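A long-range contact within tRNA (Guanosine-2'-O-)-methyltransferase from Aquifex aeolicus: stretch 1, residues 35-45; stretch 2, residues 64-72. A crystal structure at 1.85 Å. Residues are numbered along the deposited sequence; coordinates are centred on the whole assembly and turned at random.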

# COMPACT_ATOMS: atom_id res chain seq x y z
N ASN A 35 -8.65 -11.50 7.27
CA ASN A 35 -8.28 -11.35 8.67
C ASN A 35 -7.30 -10.24 9.01
O ASN A 35 -6.50 -9.80 8.17
CB ASN A 35 -7.77 -12.69 9.22
CG ASN A 35 -6.43 -13.08 8.65
OD1 ASN A 35 -5.38 -12.71 9.18
ND2 ASN A 35 -6.45 -13.83 7.56
N GLU A 36 -7.37 -9.80 10.26
CA GLU A 36 -6.52 -8.72 10.74
C GLU A 36 -5.03 -9.04 10.77
O GLU A 36 -4.21 -8.13 10.70
CB GLU A 36 -6.98 -8.25 12.12
CG GLU A 36 -6.83 -9.26 13.24
CD GLU A 36 -7.15 -8.66 14.61
OE1 GLU A 36 -6.42 -7.74 15.04
OE2 GLU A 36 -8.13 -9.10 15.24
N HIS A 37 -4.68 -10.32 10.89
CA HIS A 37 -3.27 -10.69 10.92
C HIS A 37 -2.66 -10.36 9.55
O HIS A 37 -1.57 -9.80 9.47
CB HIS A 37 -3.10 -12.18 11.23
CG HIS A 37 -1.68 -12.57 11.54
ND1 HIS A 37 -0.59 -11.90 11.04
CD2 HIS A 37 -1.19 -13.58 12.29
CE1 HIS A 37 0.52 -12.48 11.46
NE2 HIS A 37 0.18 -13.51 12.22
N ASN A 38 -3.37 -10.71 8.48
CA ASN A 38 -2.87 -10.41 7.15
C ASN A 38 -2.88 -8.90 6.92
O ASN A 38 -1.95 -8.35 6.35
CB ASN A 38 -3.72 -11.08 6.06
CG ASN A 38 -3.51 -12.58 5.98
OD1 ASN A 38 -2.47 -13.10 6.39
ND2 ASN A 38 -4.49 -13.28 5.44
N PHE A 39 -3.93 -8.23 7.38
CA PHE A 39 -4.00 -6.79 7.20
C PHE A 39 -2.85 -6.08 7.91
O PHE A 39 -2.21 -5.19 7.35
CB PHE A 39 -5.33 -6.23 7.71
CG PHE A 39 -5.57 -4.81 7.31
CD1 PHE A 39 -5.97 -4.50 6.01
CD2 PHE A 39 -5.33 -3.76 8.20
CE1 PHE A 39 -6.14 -3.18 5.61
CE2 PHE A 39 -5.50 -2.44 7.81
CZ PHE A 39 -5.90 -2.14 6.51
N SER A 40 -2.57 -6.48 9.15
CA SER A 40 -1.49 -5.86 9.92
C SER A 40 -0.14 -6.10 9.25
O SER A 40 0.73 -5.22 9.23
CB SER A 40 -1.46 -6.41 11.35
OG SER A 40 -2.72 -6.24 11.97
N ALA A 41 0.04 -7.29 8.69
CA ALA A 41 1.28 -7.63 8.01
C ALA A 41 1.44 -6.73 6.79
O ALA A 41 2.54 -6.29 6.47
CB ALA A 41 1.27 -9.10 7.60
N ILE A 42 0.34 -6.46 6.10
CA ILE A 42 0.36 -5.60 4.93
C ILE A 42 0.74 -4.18 5.33
O ILE A 42 1.48 -3.50 4.61
CB ILE A 42 -1.01 -5.61 4.21
CG1 ILE A 42 -1.19 -6.96 3.50
CG2 ILE A 42 -1.10 -4.44 3.20
CD1 ILE A 42 -2.56 -7.15 2.85
N VAL A 43 0.25 -3.72 6.48
CA VAL A 43 0.58 -2.38 6.94
C VAL A 43 2.09 -2.31 7.18
O VAL A 43 2.74 -1.35 6.78
CB VAL A 43 -0.16 -2.03 8.26
CG1 VAL A 43 0.31 -0.69 8.79
CG2 VAL A 43 -1.66 -1.98 8.00
N ARG A 44 2.63 -3.34 7.82
CA ARG A 44 4.07 -3.40 8.10
C ARG A 44 4.88 -3.36 6.81
O ARG A 44 5.91 -2.69 6.72
CB ARG A 44 4.44 -4.67 8.89
CG ARG A 44 5.86 -4.62 9.46
CD ARG A 44 6.46 -5.97 9.84
NE ARG A 44 5.69 -6.72 10.83
CZ ARG A 44 6.18 -7.70 11.59
NH1 ARG A 44 7.46 -8.05 11.50
NH2 ARG A 44 5.39 -8.34 12.44
N THR A 45 4.41 -4.10 5.80
CA THR A 45 5.08 -4.15 4.51
C THR A 45 5.03 -2.80 3.79
O THR A 45 5.99 -2.40 3.14
CB THR A 45 4.46 -5.24 3.63
OG1 THR A 45 4.60 -6.50 4.29
CG2 THR A 45 5.14 -5.29 2.28
N ALA A 64 -11.82 -1.76 10.51
CA ALA A 64 -10.63 -2.61 10.63
C ALA A 64 -9.86 -2.36 11.92
O ALA A 64 -9.54 -1.22 12.27
CB ALA A 64 -9.71 -2.38 9.43
N LYS A 65 -9.57 -3.45 12.64
CA LYS A 65 -8.84 -3.37 13.90
C LYS A 65 -7.43 -3.93 13.71
O LYS A 65 -7.24 -5.14 13.58
CB LYS A 65 -9.57 -4.16 14.98
N ILE A 66 -6.44 -3.04 13.70
CA ILE A 66 -5.05 -3.44 13.53
C ILE A 66 -4.47 -3.97 14.83
O ILE A 66 -4.79 -3.47 15.91
CB ILE A 66 -4.19 -2.24 13.06
CG1 ILE A 66 -4.84 -1.57 11.85
CG2 ILE A 66 -2.79 -2.72 12.70
CD1 ILE A 66 -4.13 -0.32 11.39
N ASN A 67 -3.63 -4.99 14.72
CA ASN A 67 -3.00 -5.59 15.90
C ASN A 67 -1.64 -4.94 16.13
O ASN A 67 -0.72 -5.10 15.34
CB ASN A 67 -2.82 -7.10 15.69
CG ASN A 67 -2.31 -7.81 16.94
OD1 ASN A 67 -2.08 -9.02 16.93
ND2 ASN A 67 -2.13 -7.05 18.02
N GLU A 68 -1.53 -4.19 17.23
CA GLU A 68 -0.29 -3.50 17.57
C GLU A 68 0.86 -4.48 17.76
O GLU A 68 2.02 -4.14 17.52
CB GLU A 68 -0.49 -2.68 18.84
N GLY A 69 0.54 -5.70 18.19
CA GLY A 69 1.56 -6.71 18.40
C GLY A 69 2.11 -7.29 17.11
O GLY A 69 3.21 -7.85 17.10
N ILE A 70 1.36 -7.15 16.02
CA ILE A 70 1.78 -7.66 14.72
C ILE A 70 2.25 -6.52 13.81
O ILE A 70 3.06 -6.74 12.91
CB ILE A 70 0.62 -8.43 14.03
CG1 ILE A 70 0.30 -9.69 14.84
CG2 ILE A 70 1.00 -8.79 12.60
CD1 ILE A 70 -0.81 -10.54 14.24
N THR A 71 1.76 -5.32 14.06
CA THR A 71 2.14 -4.16 13.27
C THR A 71 3.41 -3.53 13.86
O THR A 71 4.11 -2.78 13.18
CB THR A 71 1.02 -3.10 13.25
OG1 THR A 71 1.38 -2.04 12.35
CG2 THR A 71 0.81 -2.52 14.63
N GLN A 72 3.68 -3.84 15.12
CA GLN A 72 4.85 -3.32 15.82
C GLN A 72 4.82 -1.79 15.89
O GLN A 72 5.86 -1.15 16.05
CB GLN A 72 6.13 -3.78 15.13

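The helix that begins at Glu36 presents one side, carrying Glu36, Phe39, Ser40, Val43 and Arg44, to an irregular segment leading into the short helix 68-71. Together the two stretches bury 601 Å², and the backbones come nearest at Ser40 and Thr71, whose CA atoms lie 5.2 Å apart.

Ser40 sits at the heart of the contact. Its chi1 is m (-55°), which turns OG back along its own helix to donate to Glu36 O at 2.7 Å. With its proton committed there, the oxygen is free to accept from Asn67 N; the distance from Asn67 N to Ser40 OG is 3.2 Å and the angle at the hydrogen is 172°, almost straight. Asn67 is the N-cap of the short helix, and its backbone NH is satisfied by this bond to the other stretch. Serine suits the place because it is small enough for close approach and its hydroxyl can donate and accept at once. Its CB also packs on Ile70 CG2 at 3.6 Å.

Ile70 gives up more surface to the contact than any other residue, 111 Å². With chi1 m and chi2 t its longer branch is extended, and CD1 reaches the face of the His37 ring, 3.4 Å from the ring centroid and only 7° off the normal, a CH-pi contact. His37 points its CA-to-CB bond sideways, but chi1 t (-168°) carries the imidazole nearer to Ile70. The flat ring offers the methyl a broad surface although the histidine itself is exposed.

The carbonyl of Ile70 is held as well. Arg44 leaves its helix through chi1 and chi2 both t, then bends at chi3 (m, -59°), so that the edge of the guanidinium meets the oxygen. Arg44 NH2 donates to Ile70 O at 2.9 Å, and Arg44 NE adds a weak bond to Ile70 O at 3.4 Å. A long side chain with several donors suits this exposed position, where it can reach across to a backbone acceptor.

One purely apolar contact lies beside these: the edge of the buried Phe39 ring, chi1 t, meets Ile66, with Phe39 CE2 4.2 Å from Ile66 CG1. Val43, chi1 t (174°), sets CG1 4.0 Å from Thr71 OG1. Phe39 and Val43 suit buried sites because their side chains bring no polar group needing a partner; Thr71 can be buried because its hydroxyl is already hydrogen-bonded just outside the stretches. Glu36, chi1 p, brings OE1 within 3.1 Å of Lys65 O; both are acceptors, so this is proximity without a hydrogen bond, and the exposed position suits a charged carboxylate.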